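Local coordinates for phosphatidylinositol-specific phospholipase C1 (Streptomyces antibioticus, PDB 3H4X), which belongs to the phosphatidylinositol-specific phospholipase C family and is built around a curled, largely parallel beta sheet with helices packed outside it, at residues Q151-A156 against G187-E192. Numbering follows the deposited sequence.
Sequences QKLGDA and GKFLFE. With EOH (ethanol), chain K.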
# COMPACT_ATOMS: atom_id res chain seq x y z
N GLN A 151 16.54 -6.46 -3.20
CA GLN A 151 17.39 -7.46 -2.56
C GLN A 151 16.56 -8.56 -1.88
O GLN A 151 16.87 -9.74 -2.00
CB GLN A 151 18.32 -6.80 -1.54
CG GLN A 151 19.35 -7.73 -0.92
CD GLN A 151 18.90 -8.31 0.40
OE1 GLN A 151 18.32 -7.62 1.24
NE2 GLN A 151 19.20 -9.59 0.61
N LYS A 152 15.51 -8.15 -1.18
CA LYS A 152 14.72 -9.10 -0.40
C LYS A 152 13.72 -9.90 -1.22
O LYS A 152 13.50 -11.08 -0.97
CB LYS A 152 13.99 -8.38 0.73
CG LYS A 152 14.91 -7.83 1.81
CD LYS A 152 15.47 -8.93 2.68
CE LYS A 152 16.24 -8.34 3.86
NZ LYS A 152 16.71 -9.39 4.79
N LEU A 153 13.09 -9.24 -2.20
CA LEU A 153 11.94 -9.83 -2.89
C LEU A 153 12.14 -10.07 -4.38
O LEU A 153 11.44 -10.88 -4.99
CB LEU A 153 10.70 -8.95 -2.70
CG LEU A 153 10.15 -8.91 -1.27
CD1 LEU A 153 8.97 -7.95 -1.19
CD2 LEU A 153 9.74 -10.31 -0.84
N GLY A 154 13.08 -9.34 -4.98
CA GLY A 154 13.40 -9.52 -6.39
C GLY A 154 12.18 -9.62 -7.29
O GLY A 154 11.37 -8.70 -7.35
N ASP A 155 12.07 -10.74 -8.00
CA ASP A 155 11.07 -10.93 -9.05
C ASP A 155 9.64 -11.02 -8.54
O ASP A 155 8.70 -11.05 -9.34
CB ASP A 155 11.41 -12.17 -9.89
CG ASP A 155 11.24 -13.48 -9.12
OD1 ASP A 155 10.92 -13.44 -7.91
OD2 ASP A 155 11.43 -14.55 -9.73
N ALA A 156 9.46 -11.06 -7.23
CA ALA A 156 8.12 -11.15 -6.65
C ALA A 156 7.38 -9.81 -6.67
O ALA A 156 6.18 -9.77 -6.39
CB ALA A 156 8.19 -11.70 -5.24
N GLY A 187 1.23 -14.62 -6.92
CA GLY A 187 2.61 -14.67 -6.46
C GLY A 187 3.33 -13.33 -6.49
O GLY A 187 4.56 -13.30 -6.46
N LYS A 188 2.59 -12.23 -6.54
CA LYS A 188 3.19 -10.90 -6.57
C LYS A 188 2.88 -10.06 -5.34
O LYS A 188 1.81 -10.17 -4.74
CB LYS A 188 2.76 -10.12 -7.82
CG LYS A 188 3.15 -10.77 -9.13
CD LYS A 188 4.66 -10.75 -9.35
CE LYS A 188 5.02 -11.50 -10.62
NZ LYS A 188 6.48 -11.45 -10.91
N PHE A 189 3.84 -9.21 -5.00
CA PHE A 189 3.63 -8.14 -4.04
C PHE A 189 3.68 -6.82 -4.78
O PHE A 189 4.46 -6.64 -5.73
CB PHE A 189 4.74 -8.11 -2.99
CG PHE A 189 4.76 -9.31 -2.10
CD1 PHE A 189 3.74 -9.53 -1.18
CD2 PHE A 189 5.81 -10.21 -2.15
CE1 PHE A 189 3.77 -10.64 -0.34
CE2 PHE A 189 5.84 -11.32 -1.32
CZ PHE A 189 4.82 -11.53 -0.42
N LEU A 190 2.85 -5.88 -4.34
CA LEU A 190 2.91 -4.51 -4.80
C LEU A 190 3.10 -3.63 -3.58
O LEU A 190 2.76 -4.03 -2.46
CB LEU A 190 1.64 -4.13 -5.56
CG LEU A 190 1.36 -4.94 -6.83
CD1 LEU A 190 0.61 -6.24 -6.53
CD2 LEU A 190 0.59 -4.12 -7.85
N PHE A 191 3.65 -2.44 -3.80
CA PHE A 191 3.86 -1.49 -2.71
C PHE A 191 3.22 -0.15 -3.05
O PHE A 191 3.33 0.33 -4.18
CB PHE A 191 5.35 -1.28 -2.46
CG PHE A 191 6.03 -2.47 -1.85
CD1 PHE A 191 6.21 -2.54 -0.48
CD2 PHE A 191 6.49 -3.50 -2.63
CE1 PHE A 191 6.82 -3.64 0.10
CE2 PHE A 191 7.11 -4.60 -2.06
CZ PHE A 191 7.27 -4.66 -0.69
N GLU A 192 2.56 0.43 -2.06
CA GLU A 192 2.00 1.78 -2.13
C GLU A 192 2.69 2.63 -1.07
O GLU A 192 2.91 2.17 0.05
CB GLU A 192 0.49 1.74 -1.82
CG GLU A 192 -0.14 3.12 -1.65
CD GLU A 192 -1.48 3.10 -0.91
OE1 GLU A 192 -1.96 2.01 -0.51
OE2 GLU A 192 -2.04 4.20 -0.71
C1 EOH K . 16.37 -9.14 7.73
C2 EOH K . 16.47 -10.66 7.87
O EOH K . 17.55 -8.58 7.20
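The C-terminal end of helix 142-153 meets the start of barrel strand 189-195 through Leu153, Ala156 and Lys188-Phe191. The backbone N of Phe189 gives a hydrogen bond to Ala156 O, 2.8 Å long and close to straight at 167°. Ala156 O also receives a CA-H...O contact from Lys188 CA, 3.2 Å away. One residue back, Asp155 O takes the ammonium of Lys188: Lys188 NZ lies 2.7 Å from Asp155 O, nearly in line with the carbonyl. The bend of the lysine chain at chi2 (-68°) lays CD beside Ala156 O, and the extended remainder carries NZ on to Asp155 O. Asp155 OD1 is 5.7 Å from Lys188 NZ, too far for a salt bridge, though the opposite charges may attract weakly.

This TIM-barrel-like fold has mostly parallel strands, with helices packed outside them, and here the helix packs on the barrel wall. Gly154, with positive phi, ends the helix, and Ala156 N bonds back to Leu153 O in the turn that follows. Leu153 supplies the apolar part of the contact with its two methyls. Leu153 CD1 reaches the edge of the Phe191 ring, 3.7 Å from Phe191 CZ and in the ring plane. Leu153 CD1 also sits 4.0 Å from Phe189 CD2, approaching that ring obliquely, while Leu153 CD2 lies 4.1 Å from Phe189 CE2. Ala156 CB also comes obliquely to the ring, 4.2 Å from Phe189 CD2. Met111 of helix 104-117 and Leu126 of the adjacent strand 124-130 also touch Phe189.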